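Local coordinates for protein alpha-1,4-endofucoidanase (Mariniflexile fucanivorans, PDB 6DLH) that hydrolyses alpha-1,4 linkages within fucoidan chains as a family 107 glycoside hydrolase, with a catalytic domain followed by Ig-like domains, at residues Gly354-Val365 with Gln398-Thr408. Residues are numbered along the deposited sequence; the frame is centred on the assembly and turned at random.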
ATOM      1  N   GLY A 354      -2.520 -16.064  -0.325  1.00 27.94           N
ATOM      2  CA  GLY A 354      -2.521 -17.517  -0.341  1.00 27.23           C
ATOM      3  C   GLY A 354      -3.619 -18.113   0.534  1.00 26.51           C
ATOM      4  O   GLY A 354      -3.784 -17.734   1.691  1.00 26.24           O
ATOM      5  N   ASN A 355      -4.311 -19.098  -0.033  1.00 28.06           N
ATOM      6  CA  ASN A 355      -5.537 -19.679   0.484  1.00 30.59           C
ATOM      7  C   ASN A 355      -5.247 -20.654   1.625  1.00 29.18           C
ATOM      8  O   ASN A 355      -6.133 -20.934   2.425  1.00 29.12           O
ATOM      9  CB  ASN A 355      -6.201 -20.492  -0.631  1.00 38.39           C
ATOM     10  CG  ASN A 355      -7.711 -20.504  -0.578  1.00 44.83           C
ATOM     11  OD1 ASN A 355      -8.342 -19.458  -0.401  1.00 52.24           O
ATOM     12  ND2 ASN A 355      -8.297 -21.675  -0.776  1.00 46.73           N
ATOM     13  N   THR A 356      -4.023 -21.200   1.683  1.00 27.91           N
ATOM     14  CA  THR A 356      -3.739 -22.337   2.549  1.00 28.15           C
ATOM     15  C   THR A 356      -2.524 -22.046   3.426  1.00 26.09           C
ATOM     16  O   THR A 356      -1.504 -21.588   2.930  1.00 26.81           O
ATOM     17  CB  THR A 356      -3.510 -23.614   1.723  1.00 28.86           C
ATOM     18  OG1 THR A 356      -4.591 -23.775   0.805  1.00 29.94           O
ATOM     19  CG2 THR A 356      -3.378 -24.870   2.563  1.00 29.04           C
ATOM     20  N   PRO A 357      -2.585 -22.316   4.752  1.00 26.00           N
ATOM     21  CA  PRO A 357      -1.412 -22.190   5.623  1.00 25.12           C
ATOM     22  C   PRO A 357      -0.421 -23.326   5.370  1.00 25.61           C
ATOM     23  O   PRO A 357      -0.836 -24.439   5.056  1.00 25.11           O
ATOM     24  CB  PRO A 357      -2.004 -22.357   7.029  1.00 23.76           C
ATOM     25  CG  PRO A 357      -3.244 -23.206   6.811  1.00 24.55           C
ATOM     26  CD  PRO A 357      -3.794 -22.740   5.478  1.00 25.14           C
ATOM     27  N   CYS A 358       0.880 -23.043   5.530  1.00 24.43           N
ATOM     28  CA  CYS A 358       1.905 -24.048   5.291  1.00 23.83           C
ATOM     29  C   CYS A 358       2.254 -24.757   6.596  1.00 23.95           C
ATOM     30  O   CYS A 358       2.853 -25.836   6.561  1.00 23.32           O
ATOM     31  CB  CYS A 358       3.150 -23.467   4.621  1.00 24.37           C
ATOM     32  SG  CYS A 358       4.109 -22.320   5.649  1.00 24.93           S
ATOM     33  N   LEU A 359       1.863 -24.137   7.724  1.00 23.76           N
ATOM     34  CA  LEU A 359       2.080 -24.671   9.064  1.00 23.44           C
ATOM     35  C   LEU A 359       0.727 -24.947   9.720  1.00 24.45           C
ATOM     36  O   LEU A 359      -0.253 -24.258   9.449  1.00 24.43           O
ATOM     37  CB  LEU A 359       2.885 -23.666   9.902  1.00 20.84           C
ATOM     38  CG  LEU A 359       4.323 -23.407   9.447  1.00 20.66           C
ATOM     39  CD1 LEU A 359       5.055 -22.462  10.391  1.00 18.62           C
ATOM     40  CD2 LEU A 359       5.103 -24.709   9.300  1.00 19.83           C
ATOM     41  N   THR A 360       0.676 -25.971  10.578  1.00 24.60           N
ATOM     42  CA  THR A 360      -0.477 -26.183  11.437  1.00 24.37           C
ATOM     43  C   THR A 360      -0.498 -25.056  12.467  1.00 23.74           C
ATOM     44  O   THR A 360       0.523 -24.408  12.684  1.00 24.89           O
ATOM     45  CB  THR A 360      -0.400 -27.531  12.169  1.00 24.27           C
ATOM     46  OG1 THR A 360       0.759 -27.471  13.001  1.00 22.80           O
ATOM     47  CG2 THR A 360      -0.340 -28.735  11.249  1.00 24.65           C
ATOM     48  N   ASP A 361      -1.652 -24.850  13.114  1.00 23.62           N
ATOM     49  CA  ASP A 361      -1.778 -23.867  14.178  1.00 23.38           C
ATOM     50  C   ASP A 361      -0.676 -24.090  15.211  1.00 22.37           C
ATOM     51  O   ASP A 361       0.010 -23.145  15.589  1.00 24.66           O
ATOM     52  CB  ASP A 361      -3.164 -23.908  14.838  1.00 24.26           C
ATOM     53  CG  ASP A 361      -4.320 -23.567  13.913  1.00 24.55           C
ATOM     54  OD1 ASP A 361      -4.061 -23.165  12.761  1.00 23.09           O
ATOM     55  OD2 ASP A 361      -5.482 -23.690  14.365  1.00 26.16           O
ATOM     56  N   GLU A 362      -0.513 -25.340  15.661  1.00 22.10           N
ATOM     57  CA  GLU A 362       0.489 -25.689  16.661  1.00 22.18           C
ATOM     58  C   GLU A 362       1.898 -25.336  16.172  1.00 22.24           C
ATOM     59  O   GLU A 362       2.702 -24.796  16.929  1.00 22.24           O
ATOM     60  CB  GLU A 362       0.394 -27.174  17.025  1.00 22.23           C
ATOM     61  CG  GLU A 362       1.362 -27.593  18.119  1.00 23.93           C
ATOM     62  N   GLN A 363       2.213 -25.683  14.919  1.00 21.89           N
ATOM     63  CA  GLN A 363       3.527 -25.405  14.355  1.00 22.02           C
ATOM     64  C   GLN A 363       3.743 -23.894  14.258  1.00 22.77           C
ATOM     65  O   GLN A 363       4.826 -23.411  14.573  1.00 23.15           O
ATOM     66  CB  GLN A 363       3.694 -26.079  12.989  1.00 21.99           C
ATOM     67  CG  GLN A 363       3.980 -27.577  13.064  1.00 22.22           C
ATOM     68  CD  GLN A 363       3.749 -28.239  11.725  1.00 23.92           C
ATOM     69  OE1 GLN A 363       3.219 -27.629  10.798  1.00 22.64           O
ATOM     70  NE2 GLN A 363       4.140 -29.501  11.612  1.00 23.40           N
ATOM     71  N   PHE A 364       2.702 -23.150  13.849  1.00 22.33           N
ATOM     72  CA  PHE A 364       2.827 -21.710  13.681  1.00 22.67           C
ATOM     73  C   PHE A 364       3.244 -21.043  14.990  1.00 22.53           C
ATOM     74  O   PHE A 364       4.164 -20.226  15.002  1.00 22.04           O
ATOM     75  CB  PHE A 364       1.535 -21.088  13.148  1.00 21.97           C
ATOM     76  CG  PHE A 364       1.717 -19.656  12.717  1.00 21.16           C
ATOM     77  CD1 PHE A 364       2.167 -19.352  11.440  1.00 21.44           C
ATOM     78  CD2 PHE A 364       1.470 -18.609  13.597  1.00 21.35           C
ATOM     79  CE1 PHE A 364       2.364 -18.031  11.048  1.00 20.97           C
ATOM     80  CE2 PHE A 364       1.671 -17.290  13.209  1.00 21.61           C
ATOM     81  CZ  PHE A 364       2.114 -17.003  11.930  1.00 21.49           C
ATOM     82  N   VAL A 365       2.565 -21.417  16.084  1.00 22.39           N
ATOM     83  CA  VAL A 365       2.809 -20.868  17.409  1.00 22.03           C
ATOM     84  C   VAL A 365       4.222 -21.237  17.862  1.00 23.03           C
ATOM     85  O   VAL A 365       4.939 -20.398  18.414  1.00 22.50           O
ATOM     86  CB  VAL A 365       1.728 -21.338  18.406  1.00 22.11           C
ATOM     87  CG1 VAL A 365       2.016 -20.874  19.821  1.00 20.30           C
ATOM     88  CG2 VAL A 365       0.335 -20.875  17.977  1.00 21.45           C
ATOM     89  N   GLN A 398      -6.657 -13.313   5.264  1.00 25.55           N
ATOM     90  CA  GLN A 398      -7.295 -14.619   5.219  1.00 26.08           C
ATOM     91  C   GLN A 398      -7.710 -15.014   6.635  1.00 25.46           C
ATOM     92  O   GLN A 398      -6.931 -14.881   7.584  1.00 25.06           O
ATOM     93  CB  GLN A 398      -6.323 -15.666   4.671  1.00 25.66           C
ATOM     94  CG  GLN A 398      -6.128 -15.586   3.164  1.00 28.82           C
ATOM     95  CD  GLN A 398      -7.309 -16.128   2.394  1.00 30.40           C
ATOM     96  OE1 GLN A 398      -8.305 -16.572   2.967  1.00 31.79           O
ATOM     97  NE2 GLN A 398      -7.197 -16.110   1.076  1.00 28.67           N
ATOM     98  N   PRO A 399      -8.955 -15.504   6.824  1.00 25.14           N
ATOM     99  CA  PRO A 399      -9.424 -15.918   8.144  1.00 23.94           C
ATOM    100  C   PRO A 399      -8.433 -16.827   8.868  1.00 23.07           C
ATOM    101  O   PRO A 399      -8.260 -16.684  10.073  1.00 23.28           O
ATOM    102  CB  PRO A 399     -10.741 -16.640   7.814  1.00 24.74           C
ATOM    103  CG  PRO A 399     -11.248 -15.907   6.590  1.00 24.37           C
ATOM    104  CD  PRO A 399      -9.992 -15.652   5.782  1.00 25.10           C
ATOM    105  N   TYR A 400      -7.762 -17.735   8.141  1.00 21.81           N
ATOM    106  CA  TYR A 400      -6.845 -18.660   8.803  1.00 22.69           C
ATOM    107  C   TYR A 400      -5.635 -17.930   9.384  1.00 22.71           C
ATOM    108  O   TYR A 400      -5.120 -18.316  10.435  1.00 23.59           O
ATOM    109  CB  TYR A 400      -6.428 -19.842   7.920  1.00 22.53           C
ATOM    110  CG  TYR A 400      -5.411 -19.524   6.860  1.00 23.16           C
ATOM    111  CD1 TYR A 400      -4.063 -19.376   7.167  1.00 23.73           C
ATOM    112  CD2 TYR A 400      -5.805 -19.355   5.542  1.00 23.63           C
ATOM    113  CE1 TYR A 400      -3.133 -19.049   6.190  1.00 23.39           C
ATOM    114  CE2 TYR A 400      -4.882 -19.052   4.553  1.00 23.29           C
ATOM    115  CZ  TYR A 400      -3.546 -18.912   4.877  1.00 23.21           C
ATOM    116  OH  TYR A 400      -2.660 -18.624   3.886  1.00 24.06           O
ATOM    117  N   ALA A 401      -5.176 -16.886   8.691  1.00 22.15           N
ATOM    118  CA  ALA A 401      -3.991 -16.168   9.135  1.00 21.93           C
ATOM    119  C   ALA A 401      -4.295 -15.448  10.446  1.00 21.83           C
ATOM    120  O   ALA A 401      -3.479 -15.487  11.362  1.00 23.08           O
ATOM    121  CB  ALA A 401      -3.505 -15.222   8.060  1.00 21.00           C
ATOM    122  N   LEU A 402      -5.487 -14.830  10.533  1.00 22.17           N
ATOM    123  CA  LEU A 402      -5.968 -14.212  11.761  1.00 21.45           C
ATOM    124  C   LEU A 402      -6.030 -15.264  12.868  1.00 22.15           C
ATOM    125  O   LEU A 402      -5.523 -15.036  13.968  1.00 21.62           O
ATOM    126  CB  LEU A 402      -7.334 -13.550  11.522  1.00 21.55           C
ATOM    127  CG  LEU A 402      -7.956 -12.845  12.737  1.00 21.58           C
ATOM    128  CD1 LEU A 402      -7.079 -11.703  13.229  1.00 21.81           C
ATOM    129  CD2 LEU A 402      -9.342 -12.311  12.428  1.00 21.15           C
ATOM    130  N   ASN A 403      -6.623 -16.425  12.555  1.00 21.74           N
ATOM    131  CA  ASN A 403      -6.709 -17.546  13.481  1.00 21.57           C
ATOM    132  C   ASN A 403      -5.334 -17.840  14.086  1.00 22.63           C
ATOM    133  O   ASN A 403      -5.171 -17.838  15.307  1.00 23.83           O
ATOM    134  CB  ASN A 403      -7.306 -18.772  12.784  1.00 22.03           C
ATOM    135  CG  ASN A 403      -7.240 -20.034  13.616  1.00 22.07           C
ATOM    136  OD1 ASN A 403      -7.947 -20.161  14.611  1.00 21.48           O
ATOM    137  ND2 ASN A 403      -6.414 -20.986  13.202  1.00 20.81           N
ATOM    138  N   GLN A 404      -4.330 -18.050  13.221  1.00 21.44           N
ATOM    139  CA  GLN A 404      -3.005 -18.452  13.670  1.00 21.42           C
ATOM    140  C   GLN A 404      -2.348 -17.356  14.510  1.00 21.75           C
ATOM    141  O   GLN A 404      -1.741 -17.640  15.544  1.00 22.17           O
ATOM    142  CB  GLN A 404      -2.146 -18.892  12.480  1.00 21.32           C
ATOM    143  CG  GLN A 404      -2.721 -20.078  11.709  1.00 21.11           C
ATOM    144  CD  GLN A 404      -1.696 -20.768  10.839  1.00 22.03           C
ATOM    145  OE1 GLN A 404      -0.913 -20.125  10.131  1.00 21.91           O
ATOM    146  NE2 GLN A 404      -1.700 -22.094  10.872  1.00 20.71           N
ATOM    147  N   PHE A 405      -2.485 -16.102  14.059  1.00 22.45           N
ATOM    148  CA  PHE A 405      -1.955 -14.933  14.746  1.00 22.68           C
ATOM    149  C   PHE A 405      -2.613 -14.736  16.111  1.00 23.09           C
ATOM    150  O   PHE A 405      -1.945 -14.359  17.071  1.00 23.17           O
ATOM    151  CB  PHE A 405      -2.020 -13.696  13.838  1.00 22.96           C
ATOM    152  CG  PHE A 405      -0.661 -13.236  13.376  1.00 22.08           C
ATOM    153  CD1 PHE A 405      -0.036 -13.833  12.295  1.00 22.44           C
ATOM    154  CD2 PHE A 405       0.023 -12.244  14.062  1.00 22.60           C
ATOM    155  CE1 PHE A 405       1.236 -13.436  11.900  1.00 22.07           C
ATOM    156  CE2 PHE A 405       1.294 -11.848  13.668  1.00 22.98           C
ATOM    157  CZ  PHE A 405       1.898 -12.441  12.580  1.00 21.62           C
ATOM    158  N   GLU A 406      -3.918 -15.023  16.205  1.00 24.50           N
ATOM    159  CA  GLU A 406      -4.634 -14.910  17.468  1.00 23.91           C
ATOM    160  C   GLU A 406      -4.150 -15.967  18.462  1.00 24.34           C
ATOM    161  O   GLU A 406      -3.911 -15.654  19.625  1.00 24.16           O
ATOM    162  CB  GLU A 406      -6.147 -14.968  17.248  1.00 25.21           C
ATOM    163  CG  GLU A 406      -6.734 -13.687  16.678  1.00 27.22           C
ATOM    164  CD  GLU A 406      -6.830 -12.491  17.611  1.00 29.15           C
ATOM    165  OE1 GLU A 406      -6.347 -12.585  18.760  1.00 31.13           O
ATOM    166  OE2 GLU A 406      -7.397 -11.464  17.186  1.00 30.16           O
ATOM    167  N   LEU A 407      -4.010 -17.224  18.006  1.00 24.01           N
ATOM    168  CA  LEU A 407      -3.490 -18.275  18.870  1.00 22.95           C
ATOM    169  C   LEU A 407      -2.092 -17.891  19.358  1.00 22.78           C
ATOM    170  O   LEU A 407      -1.799 -17.996  20.543  1.00 24.87           O
ATOM    171  CB  LEU A 407      -3.487 -19.616  18.122  1.00 21.85           C
ATOM    172  CG  LEU A 407      -4.872 -20.184  17.796  1.00 22.73           C
ATOM    173  CD1 LEU A 407      -4.779 -21.378  16.857  1.00 19.76           C
ATOM    174  CD2 LEU A 407      -5.637 -20.549  19.065  1.00 21.11           C
ATOM    175  N   THR A 408      -1.242 -17.429  18.433  1.00 22.36           N
ATOM    176  CA  THR A 408       0.078 -16.914  18.763  1.00 22.42           C
ATOM    177  C   THR A 408      -0.007 -15.820  19.830  1.00 22.79           C
ATOM    178  O   THR A 408       0.794 -15.807  20.767  1.00 22.96           O
ATOM    179  CB  THR A 408       0.796 -16.406  17.505  1.00 22.65           C
ATOM    180  OG1 THR A 408       0.905 -17.495  16.587  1.00 21.67           O
ATOM    181  CG2 THR A 408       2.169 -15.837  17.793  1.00 21.75           C
TER
HETATM  182  O   HOH W   1      -5.201 -15.019  -0.605  1.00 25.08           O
HETATM  183  O   HOH W   2      -9.653 -16.770  -0.619  1.00 41.34           O
HETATM  184  O   HOH W   3       0.927 -21.324   8.482  1.00 20.23           O
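Gln-404 reaches from helix 399-408 across to Phe-364 and lays its CB over one face of the ring, 4.1 Å from the centroid, while its amide grips the turn that leads into helix 361-365. With CG anti to its own carbonyl carbon (chi1 -60°) and the chain extended beyond, NE2 arrives between two acceptors that both lie in the amide plane: Leu-359 O at 3.0 Å, approached from above the carbonyl plane, and Asp-361 OD1, met on its anti lone pair in a nearly straight bond (166°). The other end of the amide, OE1, accepts from Gln-346, so NE2 and OE1 together fix the rotation of this buried group; a water bound by Leu-359 N probably donates to OE1 as well. Beside it, Thr-408 OG1 sits in the plane of the Phe-364 ring at its edge, 3.2 Å from Phe-364 CD2, and donates back to Gln-404 O. Phe-364 CZ also touches Phe-405 CE1 at 3.7 Å, the rings lying obliquely.

The axes of segments 361-365 and 399-408 approach to 9.1 Å at a crossing angle of -54°. Both belong to the outer helical layer of a (beta/alpha)-barrel-like catalytic domain, as in the related GH29 fucosidases, helix 361-372 lying between strands 341-342 and 377-379 in the chain. Phe-405 reaches strand 46-49. A capping box of Thr-360 and Gln-363 starts helix 361-365.

A second close contact is CH-pi: Pro-357 CD stands over the centre of the Tyr-400 ring (3.6 Å), whose OH donates to Gly-354 O (2.6 Å). Asn-403 ND2 bonds Asp-361 OD2 from above the carboxylate plane. Packing is looser at the exposed Leu-407 and beyond Tyr-400, where two waters link Gln-398 NE2 to Gly-354 N and to OD1 of the exposed Asn-355.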